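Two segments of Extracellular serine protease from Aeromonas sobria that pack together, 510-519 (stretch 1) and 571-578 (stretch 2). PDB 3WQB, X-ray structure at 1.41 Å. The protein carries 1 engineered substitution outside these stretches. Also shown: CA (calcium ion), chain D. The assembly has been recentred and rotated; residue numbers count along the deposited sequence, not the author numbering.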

# COMPACT_ATOMS: atom_id res chain seq x y z
N LEU A 510 11.38 -6.09 -10.81
CA LEU A 510 12.34 -5.11 -11.32
C LEU A 510 13.06 -5.59 -12.58
O LEU A 510 14.29 -5.62 -12.64
N VAL A 511 12.27 -5.93 -13.59
CA VAL A 511 12.77 -6.49 -14.85
C VAL A 511 13.01 -5.43 -15.93
O VAL A 511 13.26 -5.76 -17.10
N GLY A 512 12.94 -4.16 -15.53
CA GLY A 512 13.04 -3.03 -16.46
C GLY A 512 14.33 -2.93 -17.23
O GLY A 512 14.35 -2.35 -18.32
N GLN A 513 15.42 -3.48 -16.69
CA GLN A 513 16.69 -3.46 -17.42
C GLN A 513 16.60 -4.33 -18.67
O GLN A 513 17.07 -3.93 -19.74
N SER A 514 15.97 -5.49 -18.53
CA SER A 514 15.73 -6.39 -19.66
C SER A 514 14.73 -5.79 -20.64
O SER A 514 14.92 -5.87 -21.86
N LEU A 515 13.68 -5.16 -20.12
CA LEU A 515 12.67 -4.54 -20.97
C LEU A 515 13.28 -3.41 -21.79
O LEU A 515 13.02 -3.30 -22.99
N ASP A 516 14.10 -2.58 -21.14
CA ASP A 516 14.81 -1.49 -21.82
C ASP A 516 15.70 -2.01 -22.94
O ASP A 516 15.70 -1.45 -24.04
N GLN A 517 16.45 -3.08 -22.67
CA GLN A 517 17.33 -3.67 -23.68
C GLN A 517 16.55 -4.17 -24.90
O GLN A 517 16.94 -3.91 -26.04
N GLN A 518 15.44 -4.87 -24.65
CA GLN A 518 14.57 -5.38 -25.72
C GLN A 518 13.90 -4.25 -26.52
O GLN A 518 13.94 -4.25 -27.75
N GLN A 519 13.29 -3.31 -25.81
CA GLN A 519 12.48 -2.26 -26.44
C GLN A 519 13.29 -1.12 -27.04
O GLN A 519 12.91 -0.55 -28.07
N ARG A 571 1.17 -11.13 -27.13
CA ARG A 571 2.06 -11.59 -26.08
C ARG A 571 3.50 -11.70 -26.57
O ARG A 571 3.76 -12.29 -27.62
N THR A 572 4.40 -11.09 -25.81
CA THR A 572 5.84 -11.10 -26.07
C THR A 572 6.51 -11.88 -24.94
O THR A 572 5.97 -11.98 -23.83
N THR A 573 7.68 -12.44 -25.21
CA THR A 573 8.52 -12.98 -24.15
C THR A 573 9.70 -12.05 -23.91
O THR A 573 10.36 -11.59 -24.85
N LEU A 574 9.95 -11.75 -22.64
CA LEU A 574 11.11 -10.99 -22.23
C LEU A 574 12.06 -11.96 -21.56
O LEU A 574 11.66 -12.72 -20.68
N THR A 575 13.31 -11.97 -22.00
CA THR A 575 14.33 -12.81 -21.40
C THR A 575 15.23 -11.95 -20.52
O THR A 575 15.72 -10.90 -20.96
N GLU A 576 15.40 -12.38 -19.28
CA GLU A 576 16.34 -11.74 -18.37
C GLU A 576 17.67 -12.46 -18.51
O GLU A 576 17.80 -13.61 -18.09
N ARG A 577 18.64 -11.77 -19.08
CA ARG A 577 19.98 -12.33 -19.25
C ARG A 577 20.80 -12.08 -17.99
O ARG A 577 20.78 -10.99 -17.42
N ASN A 578 21.51 -13.11 -17.54
CA ASN A 578 22.36 -12.97 -16.36
C ASN A 578 23.37 -11.82 -16.48
O ASN A 578 23.87 -11.53 -17.56

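The contact sets one face of helix 512-519 across strand 571-576, their axes 7.9 Å apart at the closest and their directions 118° apart. One leucine contributes the largest share. Leu574 points toward the helix with chi1 t and chi2 p, and it gives up more surface to the contact than any other residue here.

The apolar contacts converge on its two methyls. Val511, chi1 m, sits at the N-cap position and brings CG2 to 4.1 Å from Leu574 CD2. Leu515, one turn on and also t, p, points sideways, with CB 4.1 Å and CD1 4.3 Å from Leu574 CD2. The other methyl settles against the helix backbone: Leu574 CD1 is 3.4 Å from Ser514 O and 3.6 Å from Leu515 N, and the CB of Ser514 is 3.9 Å from Leu574 CD1. Those backbone atoms are already paired within the helix, Ser514 O with Gln518 N and Leu515 N with Val511 O, so a methyl can cover them without stranding them.

The polar side is indirect. Ser514, chi1 m, points toward the strand and packs OG 3.3 Å from Glu576 CA. A water bridges the pair: it lies 2.7 Å from Ser514 OG and donates to Glu576 OE1, also at 2.7 Å. The CA-to-CB bond of Glu576 points sideways, yet its m, t side chain brings the carboxylate nearer, with OE2 3.7 Å from Val511 CG1.

The CA-to-CB bond of Gln518 points toward the strand, and chi1 and chi2 are both t; its amide is probably turned over in the model. Thr572, chi1 m, also points toward the helix. Beyond the contact, Asn578 OD1 binds the calcium ion at 2.4 Å.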

# COMPACT_ATOMS: atom_id res chain seq x y z
CB LEU A 510 13.34 -4.69 -10.24
CG LEU A 510 12.75 -3.99 -9.02
CD1 LEU A 510 13.83 -3.71 -8.00
CD2 LEU A 510 12.04 -2.70 -9.43
CB VAL A 511 11.81 -7.59 -15.38
CG1 VAL A 511 11.69 -8.75 -14.38
CG2 VAL A 511 10.42 -6.99 -15.70
CB GLN A 513 17.84 -3.90 -16.54
CG GLN A 513 18.09 -2.98 -15.36
CD GLN A 513 18.94 -3.64 -14.29
OE1 GLN A 513 18.61 -4.73 -13.79
NE2 GLN A 513 20.04 -3.00 -13.93
CB SER A 514 15.27 -7.76 -19.18
OG SER A 514 16.31 -8.40 -18.45
CB LEU A 515 11.48 -4.04 -20.14
CG LEU A 515 10.25 -3.57 -20.91
CD1 LEU A 515 9.65 -4.68 -21.78
CD2 LEU A 515 9.23 -3.02 -19.94
CB ASP A 516 15.64 -0.67 -20.83
CG ASP A 516 14.84 0.44 -20.17
OD1 ASP A 516 13.60 0.47 -20.32
OD2 ASP A 516 15.47 1.28 -19.49
CB GLN A 517 18.18 -4.79 -23.07
CG GLN A 517 19.25 -5.36 -24.01
CD GLN A 517 20.19 -4.31 -24.57
OE1 GLN A 517 20.34 -4.19 -25.79
NE2 GLN A 517 20.83 -3.54 -23.69
CB GLN A 518 13.51 -6.33 -25.15
CG GLN A 518 12.46 -6.77 -26.16
CD GLN A 518 11.40 -7.66 -25.55
OE1 GLN A 518 11.58 -8.87 -25.41
NE2 GLN A 518 10.26 -7.07 -25.18
CB GLN A 519 11.46 -1.69 -25.44
CG GLN A 519 10.46 -2.70 -24.89
CD GLN A 519 9.29 -2.97 -25.83
OE1 GLN A 519 8.66 -2.04 -26.33
NE2 GLN A 519 8.99 -4.24 -26.05
CB ARG A 571 1.58 -12.90 -25.46
CG ARG A 571 0.32 -12.75 -24.62
CD ARG A 571 -0.01 -14.01 -23.84
NE ARG A 571 -1.08 -13.82 -22.86
CZ ARG A 571 -2.38 -13.82 -23.15
NH1 ARG A 571 -2.81 -13.98 -24.40
NH2 ARG A 571 -3.27 -13.65 -22.18
CB THR A 572 6.42 -9.65 -26.08
OG1 THR A 572 5.60 -8.78 -26.86
CG2 THR A 572 7.84 -9.62 -26.64
CB THR A 573 8.98 -14.42 -24.43
OG1 THR A 573 7.85 -15.30 -24.35
CG2 THR A 573 10.03 -14.88 -23.40
CB LEU A 574 10.68 -9.88 -21.26
CG LEU A 574 11.74 -8.93 -20.70
CD1 LEU A 574 12.35 -8.07 -21.81
CD2 LEU A 574 11.13 -8.06 -19.61
CB THR A 575 15.16 -13.56 -22.46
OG1 THR A 575 14.27 -14.31 -23.30
CG2 THR A 575 16.17 -14.51 -21.80
CB GLU A 576 15.89 -11.85 -16.92
CG GLU A 576 14.66 -11.09 -16.52
CD GLU A 576 14.55 -11.05 -15.02
OE1 GLU A 576 15.31 -10.28 -14.39
OE2 GLU A 576 13.74 -11.82 -14.46
CB ARG A 577 20.66 -11.71 -20.47
CG ARG A 577 19.79 -11.68 -21.72
CD ARG A 577 20.02 -12.90 -22.60
NE ARG A 577 18.91 -13.13 -23.52
CZ ARG A 577 18.71 -12.47 -24.66
NH1 ARG A 577 19.55 -11.51 -25.05
NH2 ARG A 577 17.67 -12.77 -25.43
CB ASN A 578 23.08 -14.28 -16.06
CG ASN A 578 23.75 -14.29 -14.70
OD1 ASN A 578 23.20 -13.78 -13.72
ND2 ASN A 578 24.94 -14.85 -14.64
CA CA D . 23.36 -13.19 -11.40
O HOH W 1 16.19 -8.10 -15.80